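Local coordinates for 4-alpha-glucanotransferase (Streptococcus agalactiae, PDB 6M6T), which belongs to the amylomaltase family, is built around a TIM-type barrel, and holds glycans in two pockets, at residues R27-F32 / F200-Y205; D34-T39 / K209-I214. All blocks are in the same frame, centred on the assembly; numbering follows the deposited sequence.

Overall arrangement
Both contacts lie on one flank of the barrel and share helix 27-38, the helix between the first two barrel strands. Contact 1 sets the N-terminal half of this helix beside helix 182-208, the long helix that precedes the third strand; contact 2 sets the C-terminal end of the same helix against the turn leading from helix 182-208 into strand 212-217. Each runs from a buried aliphatic pair to a more accessible margin, but contact 1 is mainly aromatic, whereas contact 2 combines aliphatic packing with a loose pairing of opposite charges and reaches an exposed lysine. Their centres are about 10 Å apart, and a probable hydrogen bond between Tyr205 OH and Asp34 OD1, 2.8 Å long, joins them.

Contact 1: R27-F32 / F200-Y205; sequences REAYAF and FELKEY
Helices 27-32 and 200-205 run nearly parallel, their axes 10.3 Å apart at closest approach and crossing at -20°, with Tyr30 level with Leu202. Tyr30 contributes the largest share of the interface. Its CG lies anti to the carbonyl carbon (chi1 -60°), and the ring reaches across until OH comes near Glu201 CB. Leu202 CD1 sits over the centre of one face of this ring, 3.9 Å from the centroid, in a CH-pi contact. The CD2 edge of Tyr30 meets Tyr205 instead: the rings form a T-shaped pair, centroids 5.1 Å apart and planes at 71°, with Tyr30 CD2 above the face of Tyr205 but displaced toward its rim. With its CG anti to the backbone N, Tyr205 sends its ring toward the other helix. Tyrosine suits this partly exposed margin, since the ring packs against apolar groups while the hydroxyl can still reach a polar partner, as Tyr205 OH does with Asp34. Deeper in, Ala29 CB lies 3.8 Å from Leu202 CD2, a methyl short enough for the branched leucine end to come close to the helix, and Leu202 also touches Val33. Such near-parallel packing of outer helices beside successive strands is characteristic of a TIM barrel.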
ATOM      1  N   ARG A  27     -18.349  -8.640   1.576  1.00 71.10           N
ATOM      2  CA  ARG A  27     -19.555  -7.828   1.521  1.00 60.89           C
ATOM      3  C   ARG A  27     -19.289  -6.416   2.024  1.00 55.63           C
ATOM      4  O   ARG A  27     -19.715  -5.440   1.395  1.00 56.62           O
ATOM      5  CB  ARG A  27     -20.689  -8.500   2.301  1.00 59.09           C
ATOM      6  CG  ARG A  27     -21.974  -8.514   1.484  1.00 74.51           C
ATOM      7  CD  ARG A  27     -23.194  -8.944   2.277  1.00 81.55           C
ATOM      8  NE  ARG A  27     -23.589 -10.306   1.926  1.00 91.98           N
ATOM      9  CZ  ARG A  27     -24.534 -11.003   2.550  1.00 87.20           C
ATOM     10  NH1 ARG A  27     -25.200 -10.465   3.561  1.00 87.66           N
ATOM     11  NH2 ARG A  27     -24.816 -12.239   2.155  1.00 83.39           N
ATOM     12  N   GLU A  28     -18.552  -6.278   3.128  1.00 52.17           N
ATOM     13  CA  GLU A  28     -18.359  -4.947   3.690  1.00 48.25           C
ATOM     14  C   GLU A  28     -17.535  -4.047   2.775  1.00 49.98           C
ATOM     15  O   GLU A  28     -17.669  -2.825   2.850  1.00 44.83           O
ATOM     16  CB  GLU A  28     -17.731  -5.043   5.078  1.00 52.16           C
ATOM     17  CG  GLU A  28     -18.757  -5.063   6.215  1.00 60.21           C
ATOM     18  CD  GLU A  28     -19.178  -6.484   6.627  1.00 68.88           C
ATOM     19  OE1 GLU A  28     -19.695  -6.654   7.762  1.00 67.51           O
ATOM     20  OE2 GLU A  28     -18.995  -7.427   5.820  1.00 64.35           O
ATOM     21  N   ALA A  29     -16.726  -4.615   1.878  1.00 51.92           N
ATOM     22  CA  ALA A  29     -16.081  -3.801   0.852  1.00 49.70           C
ATOM     23  C   ALA A  29     -17.112  -3.156  -0.073  1.00 50.10           C
ATOM     24  O   ALA A  29     -17.010  -1.962  -0.409  1.00 50.96           O
ATOM     25  CB  ALA A  29     -15.099  -4.652   0.047  1.00 50.24           C
ATOM     26  N   TYR A  30     -18.101  -3.946  -0.519  1.00 49.07           N
ATOM     27  CA  TYR A  30     -19.180  -3.417  -1.353  1.00 50.75           C
ATOM     28  C   TYR A  30     -20.034  -2.420  -0.578  1.00 51.87           C
ATOM     29  O   TYR A  30     -20.508  -1.429  -1.148  1.00 51.86           O
ATOM     30  CB  TYR A  30     -20.049  -4.562  -1.896  1.00 55.01           C
ATOM     31  CG  TYR A  30     -19.300  -5.570  -2.745  1.00 53.48           C
ATOM     32  CD1 TYR A  30     -18.682  -6.673  -2.167  1.00 48.96           C
ATOM     33  CD2 TYR A  30     -19.213  -5.419  -4.127  1.00 52.52           C
ATOM     34  CE1 TYR A  30     -17.988  -7.595  -2.936  1.00 54.52           C
ATOM     35  CE2 TYR A  30     -18.517  -6.332  -4.908  1.00 54.39           C
ATOM     36  CZ  TYR A  30     -17.906  -7.420  -4.309  1.00 57.31           C
ATOM     37  OH  TYR A  30     -17.207  -8.329  -5.086  1.00 63.91           O
ATOM     38  N   ALA A  31     -20.206  -2.644   0.730  1.00 47.06           N
ATOM     39  CA  ALA A  31     -20.882  -1.650   1.558  1.00 48.73           C
ATOM     40  C   ALA A  31     -20.082  -0.350   1.616  1.00 48.87           C
ATOM     41  O   ALA A  31     -20.660   0.743   1.591  1.00 48.68           O
ATOM     42  CB  ALA A  31     -21.124  -2.206   2.964  1.00 45.34           C
ATOM     43  N   PHE A  32     -18.751  -0.452   1.683  1.00 51.50           N
ATOM     44  CA  PHE A  32     -17.904   0.736   1.680  1.00 44.80           C
ATOM     45  C   PHE A  32     -18.024   1.499   0.370  1.00 48.96           C
ATOM     46  O   PHE A  32     -18.067   2.736   0.364  1.00 47.74           O
ATOM     47  CB  PHE A  32     -16.452   0.354   1.936  1.00 40.89           C
ATOM     48  CG  PHE A  32     -15.606   1.515   2.319  1.00 44.88           C
ATOM     49  CD1 PHE A  32     -15.641   2.006   3.609  1.00 45.22           C
ATOM     50  CD2 PHE A  32     -14.787   2.137   1.395  1.00 42.53           C
ATOM     51  CE1 PHE A  32     -14.893   3.101   3.965  1.00 36.37           C
ATOM     52  CE2 PHE A  32     -14.024   3.222   1.767  1.00 40.68           C
ATOM     53  CZ  PHE A  32     -14.066   3.694   3.055  1.00 35.19           C
ATOM     54  N   PHE A 200     -10.886  -8.029  -8.824  1.00 42.67           N
ATOM     55  CA  PHE A 200     -11.392  -7.353 -10.007  1.00 44.37           C
ATOM     56  C   PHE A 200     -12.911  -7.283  -9.995  1.00 52.12           C
ATOM     57  O   PHE A 200     -13.482  -6.324 -10.528  1.00 48.53           O
ATOM     58  CB  PHE A 200     -10.840  -8.017 -11.267  1.00 43.19           C
ATOM     59  CG  PHE A 200      -9.461  -7.486 -11.657  1.00 54.89           C
ATOM     60  CD1 PHE A 200      -9.266  -6.117 -11.869  1.00 45.37           C
ATOM     61  CD2 PHE A 200      -8.363  -8.336 -11.756  1.00 47.60           C
ATOM     62  CE1 PHE A 200      -8.032  -5.613 -12.198  1.00 46.44           C
ATOM     63  CE2 PHE A 200      -7.127  -7.847 -12.089  1.00 55.07           C
ATOM     64  CZ  PHE A 200      -6.954  -6.472 -12.318  1.00 55.03           C
ATOM     65  N   GLU A 201     -13.583  -8.238  -9.337  1.00 56.11           N
ATOM     66  CA  GLU A 201     -15.007  -8.055  -9.067  1.00 55.19           C
ATOM     67  C   GLU A 201     -15.259  -6.769  -8.280  1.00 52.19           C
ATOM     68  O   GLU A 201     -16.139  -5.969  -8.631  1.00 51.05           O
ATOM     69  CB  GLU A 201     -15.557  -9.258  -8.308  1.00 56.01           C
ATOM     70  CG  GLU A 201     -16.138 -10.346  -9.201  1.00 57.97           C
ATOM     71  CD  GLU A 201     -16.309 -11.658  -8.451  1.00 67.56           C
ATOM     72  OE1 GLU A 201     -16.362 -12.723  -9.116  1.00 65.33           O
ATOM     73  OE2 GLU A 201     -16.368 -11.610  -7.193  1.00 63.94           O
ATOM     74  N   LEU A 202     -14.499  -6.565  -7.202  1.00 52.91           N
ATOM     75  CA  LEU A 202     -14.672  -5.356  -6.399  1.00 53.18           C
ATOM     76  C   LEU A 202     -14.354  -4.091  -7.204  1.00 49.74           C
ATOM     77  O   LEU A 202     -15.093  -3.098  -7.151  1.00 47.96           O
ATOM     78  CB  LEU A 202     -13.808  -5.424  -5.144  1.00 44.10           C
ATOM     79  CG  LEU A 202     -14.027  -4.175  -4.290  1.00 44.66           C
ATOM     80  CD1 LEU A 202     -15.457  -4.147  -3.800  1.00 45.75           C
ATOM     81  CD2 LEU A 202     -13.061  -4.090  -3.120  1.00 53.87           C
ATOM     82  N   LYS A 203     -13.248  -4.102  -7.946  1.00 43.46           N
ATOM     83  CA  LYS A 203     -12.908  -2.935  -8.750  1.00 49.33           C
ATOM     84  C   LYS A 203     -13.974  -2.658  -9.809  1.00 50.57           C
ATOM     85  O   LYS A 203     -14.238  -1.497 -10.128  1.00 45.66           O
ATOM     86  CB  LYS A 203     -11.520  -3.111  -9.387  1.00 45.50           C
ATOM     87  CG  LYS A 203     -11.191  -2.124 -10.506  1.00 40.60           C
ATOM     88  CD  LYS A 203      -9.737  -1.698 -10.500  1.00 45.56           C
ATOM     89  CE  LYS A 203      -9.460  -0.696 -11.615  1.00 43.52           C
ATOM     90  NZ  LYS A 203      -9.270  -1.364 -12.927  1.00 49.20           N
ATOM     91  N   GLU A 204     -14.627  -3.696 -10.333  1.00 48.99           N
ATOM     92  CA  GLU A 204     -15.673  -3.471 -11.324  1.00 53.52           C
ATOM     93  C   GLU A 204     -16.930  -2.875 -10.682  1.00 55.86           C
ATOM     94  O   GLU A 204     -17.522  -1.934 -11.223  1.00 56.86           O
ATOM     95  CB  GLU A 204     -15.989  -4.785 -12.055  1.00 55.51           C
ATOM     96  CG  GLU A 204     -16.712  -4.619 -13.395  1.00 59.49           C
ATOM     97  CD  GLU A 204     -18.237  -4.681 -13.278  1.00 80.91           C
ATOM     98  OE1 GLU A 204     -18.747  -4.627 -12.135  1.00 85.86           O
ATOM     99  OE2 GLU A 204     -18.926  -4.774 -14.328  1.00 81.94           O
ATOM    100  N   TYR A 205     -17.348  -3.399  -9.528  1.00 53.08           N
ATOM    101  CA  TYR A 205     -18.435  -2.767  -8.786  1.00 48.94           C
ATOM    102  C   TYR A 205     -18.138  -1.287  -8.552  1.00 49.98           C
ATOM    103  O   TYR A 205     -18.926  -0.400  -8.922  1.00 52.13           O
ATOM    104  CB  TYR A 205     -18.632  -3.502  -7.460  1.00 51.05           C
ATOM    105  CG  TYR A 205     -19.866  -3.101  -6.686  1.00 52.69           C
ATOM    106  CD1 TYR A 205     -21.136  -3.480  -7.111  1.00 51.27           C
ATOM    107  CD2 TYR A 205     -19.760  -2.355  -5.519  1.00 53.58           C
ATOM    108  CE1 TYR A 205     -22.265  -3.114  -6.397  1.00 51.99           C
ATOM    109  CE2 TYR A 205     -20.878  -1.987  -4.793  1.00 54.09           C
ATOM    110  CZ  TYR A 205     -22.130  -2.370  -5.233  1.00 58.18           C
ATOM    111  OH  TYR A 205     -23.248  -1.988  -4.510  1.00 58.64           O
TER

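Contact 2: D34-T39 / K209-I214; sequences DFLVET and KGIQII
Aliphatic packing makes up the buried part of this contact. Ile211 points toward the last turn of helix 27-38 and crosses Leu36 at about a right angle, its CD1 3.9 Å from Leu36 CB. Its CG1, anti to the carbonyl carbon (chi1 -72°), also meets Val37 CG1 at 3.7 Å; isoleucine suits the place because one apolar branch serves two consecutive helix residues. Leu36, buried too, extends onto Trp44 of strand 43-45. Val37, nearer the surface, lays the same CG1 methyl against Lys209 CB, 3.6 Å away, and close to Lys209 O.

The arrangement belongs to the helix-to-strand turn of a beta/alpha barrel: Lys209 has left helical geometry, Gly210 with phi 76° is the C-prime residue of a Schellman motif ending helix 182-208, and Ile211 leads into strand 212-217. Glycine fits here because a CB at these backbone angles would jam against the preceding carbonyl oxygen.

The charged side chains meet near the surface. The lysine chain bends back past Val37 and brings CE within 3.6 Å of Asp34 OD1, an oxygen already held by Tyr205, yet Lys209 NZ stays 4.3 Å from it, beyond a salt bridge, so any attraction is probably modest. A separate bond lies at the C-terminal end of helix 27-38: Thr39 OG1 donates to a lone pair of Phe35 O at 2.9 Å, and that carbonyl also accepts from Thr39 N.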
ATOM      1  N   ASP A  34     -20.739   1.446  -1.505  1.00 55.03           N
ATOM      2  CA  ASP A  34     -22.077   2.009  -1.353  1.00 46.30           C
ATOM      3  C   ASP A  34     -22.028   3.301  -0.543  1.00 54.64           C
ATOM      4  O   ASP A  34     -22.703   4.292  -0.873  1.00 56.91           O
ATOM      5  CB  ASP A  34     -22.997   0.985  -0.670  1.00 53.48           C
ATOM      6  CG  ASP A  34     -23.564  -0.079  -1.636  1.00 61.89           C
ATOM      7  OD1 ASP A  34     -23.767   0.232  -2.833  1.00 62.23           O
ATOM      8  OD2 ASP A  34     -23.821  -1.228  -1.183  1.00 54.09           O
ATOM      9  N   PHE A  35     -21.207   3.313   0.509  1.00 49.21           N
ATOM     10  CA  PHE A  35     -21.089   4.494   1.354  1.00 49.11           C
ATOM     11  C   PHE A  35     -20.352   5.618   0.637  1.00 47.89           C
ATOM     12  O   PHE A  35     -20.628   6.800   0.880  1.00 46.35           O
ATOM     13  CB  PHE A  35     -20.389   4.125   2.663  1.00 45.98           C
ATOM     14  CG  PHE A  35     -19.465   5.182   3.170  1.00 50.10           C
ATOM     15  CD1 PHE A  35     -19.960   6.287   3.836  1.00 50.71           C
ATOM     16  CD2 PHE A  35     -18.091   5.082   2.976  1.00 51.27           C
ATOM     17  CE1 PHE A  35     -19.104   7.278   4.292  1.00 52.93           C
ATOM     18  CE2 PHE A  35     -17.224   6.081   3.439  1.00 45.83           C
ATOM     19  CZ  PHE A  35     -17.727   7.172   4.087  1.00 46.88           C
ATOM     20  N   LEU A  36     -19.408   5.279  -0.238  1.00 51.83           N
ATOM     21  CA  LEU A  36     -18.703   6.332  -0.962  1.00 51.29           C
ATOM     22  C   LEU A  36     -19.635   7.017  -1.952  1.00 47.71           C
ATOM     23  O   LEU A  36     -19.577   8.241  -2.123  1.00 44.67           O
ATOM     24  CB  LEU A  36     -17.463   5.770  -1.665  1.00 43.10           C
ATOM     25  CG  LEU A  36     -16.371   5.286  -0.711  1.00 44.42           C
ATOM     26  CD1 LEU A  36     -15.049   4.880  -1.425  1.00 35.73           C
ATOM     27  CD2 LEU A  36     -16.130   6.350   0.324  1.00 38.49           C
ATOM     28  N   VAL A  37     -20.518   6.248  -2.594  1.00 46.86           N
ATOM     29  CA  VAL A  37     -21.500   6.862  -3.497  1.00 55.38           C
ATOM     30  C   VAL A  37     -22.626   7.565  -2.746  1.00 53.24           C
ATOM     31  O   VAL A  37     -23.279   8.449  -3.321  1.00 52.93           O
ATOM     32  CB  VAL A  37     -22.147   5.874  -4.489  1.00 54.63           C
ATOM     33  CG1 VAL A  37     -21.089   4.974  -5.132  1.00 54.36           C
ATOM     34  CG2 VAL A  37     -23.274   5.071  -3.830  1.00 48.54           C
ATOM     35  N   GLU A  38     -22.893   7.185  -1.495  1.00 47.93           N
ATOM     36  CA  GLU A  38     -23.838   7.955  -0.694  1.00 49.60           C
ATOM     37  C   GLU A  38     -23.364   9.388  -0.515  1.00 50.28           C
ATOM     38  O   GLU A  38     -24.146  10.337  -0.650  1.00 57.48           O
ATOM     39  CB  GLU A  38     -24.022   7.329   0.679  1.00 53.06           C
ATOM     40  CG  GLU A  38     -24.867   6.122   0.744  1.00 52.55           C
ATOM     41  CD  GLU A  38     -25.034   5.716   2.182  1.00 70.75           C
ATOM     42  OE1 GLU A  38     -24.467   4.671   2.598  1.00 72.40           O
ATOM     43  OE2 GLU A  38     -25.709   6.482   2.910  1.00 76.06           O
ATOM     44  N   THR A  39     -22.091   9.552  -0.167  1.00 49.29           N
ATOM     45  CA  THR A  39     -21.499  10.832   0.202  1.00 46.78           C
ATOM     46  C   THR A  39     -20.889  11.572  -0.989  1.00 44.41           C
ATOM     47  O   THR A  39     -20.218  12.589  -0.797  1.00 45.19           O
ATOM     48  CB  THR A  39     -20.451  10.603   1.291  1.00 47.01           C
ATOM     49  OG1 THR A  39     -19.593   9.521   0.901  1.00 51.83           O
ATOM     50  CG2 THR A  39     -21.135  10.206   2.604  1.00 49.10           C
ATOM     51  N   LYS A 209     -20.041   2.173 -10.216  1.00 54.11           N
ATOM     52  CA  LYS A 209     -20.724   3.193  -9.430  1.00 45.04           C
ATOM     53  C   LYS A 209     -20.043   4.567  -9.480  1.00 47.02           C
ATOM     54  O   LYS A 209     -20.335   5.414  -8.630  1.00 49.90           O
ATOM     55  CB  LYS A 209     -20.853   2.743  -7.979  1.00 42.12           C
ATOM     56  CG  LYS A 209     -21.589   1.448  -7.819  1.00 47.38           C
ATOM     57  CD  LYS A 209     -22.981   1.668  -7.278  1.00 49.76           C
ATOM     58  CE  LYS A 209     -23.393   0.531  -6.378  1.00 62.05           C
ATOM     59  NZ  LYS A 209     -24.355  -0.434  -7.026  1.00 70.26           N
ATOM     60  N   GLY A 210     -19.133   4.812 -10.420  1.00 46.17           N
ATOM     61  CA  GLY A 210     -18.404   6.071 -10.420  1.00 41.95           C
ATOM     62  C   GLY A 210     -17.294   6.209  -9.388  1.00 48.60           C
ATOM     63  O   GLY A 210     -16.699   7.294  -9.292  1.00 47.61           O
ATOM     64  N   ILE A 211     -16.981   5.151  -8.633  1.00 47.67           N
ATOM     65  CA  ILE A 211     -15.926   5.173  -7.619  1.00 47.56           C
ATOM     66  C   ILE A 211     -14.619   4.671  -8.230  1.00 48.85           C
ATOM     67  O   ILE A 211     -14.572   3.569  -8.793  1.00 46.63           O
ATOM     68  CB  ILE A 211     -16.318   4.321  -6.403  1.00 48.63           C
ATOM     69  CG1 ILE A 211     -17.406   5.033  -5.617  1.00 45.64           C
ATOM     70  CG2 ILE A 211     -15.095   4.056  -5.506  1.00 44.23           C
ATOM     71  CD1 ILE A 211     -17.103   6.524  -5.439  1.00 45.33           C
ATOM     72  N   GLN A 212     -13.552   5.464  -8.095  1.00 47.08           N
ATOM     73  CA  GLN A 212     -12.237   5.144  -8.641  1.00 40.06           C
ATOM     74  C   GLN A 212     -11.244   4.818  -7.528  1.00 42.84           C
ATOM     75  O   GLN A 212     -11.266   5.450  -6.463  1.00 41.60           O
ATOM     76  CB  GLN A 212     -11.719   6.305  -9.476  1.00 43.55           C
ATOM     77  CG  GLN A 212     -12.659   6.750 -10.582  1.00 52.88           C
ATOM     78  CD  GLN A 212     -11.978   6.754 -11.928  1.00 56.22           C
ATOM     79  OE1 GLN A 212     -11.077   7.565 -12.182  1.00 54.03           O
ATOM     80  NE2 GLN A 212     -12.384   5.827 -12.797  1.00 57.06           N
ATOM     81  N   ILE A 213     -10.354   3.843  -7.793  1.00 39.61           N
ATOM     82  CA  ILE A 213      -9.405   3.313  -6.807  1.00 39.27           C
ATOM     83  C   ILE A 213      -8.017   3.909  -7.026  1.00 42.46           C
ATOM     84  O   ILE A 213      -7.446   3.806  -8.122  1.00 43.12           O
ATOM     85  CB  ILE A 213      -9.332   1.777  -6.876  1.00 40.80           C
ATOM     86  CG1 ILE A 213     -10.707   1.170  -6.606  1.00 38.98           C
ATOM     87  CG2 ILE A 213      -8.284   1.235  -5.898  1.00 30.24           C
ATOM     88  CD1 ILE A 213     -11.225   1.486  -5.218  1.00 37.95           C
ATOM     89  N   ILE A 214      -7.456   4.497  -5.975  1.00 41.56           N
ATOM     90  CA  ILE A 214      -6.051   4.891  -5.962  1.00 44.16           C
ATOM     91  C   ILE A 214      -5.256   3.777  -5.287  1.00 42.25           C
ATOM     92  O   ILE A 214      -5.293   3.623  -4.062  1.00 39.82           O
ATOM     93  CB  ILE A 214      -5.826   6.224  -5.240  1.00 43.28           C
ATOM     94  CG1 ILE A 214      -6.867   7.262  -5.634  1.00 44.02           C
ATOM     95  CG2 ILE A 214      -4.461   6.745  -5.526  1.00 37.31           C
ATOM     96  CD1 ILE A 214      -7.013   8.347  -4.572  1.00 46.77           C
TER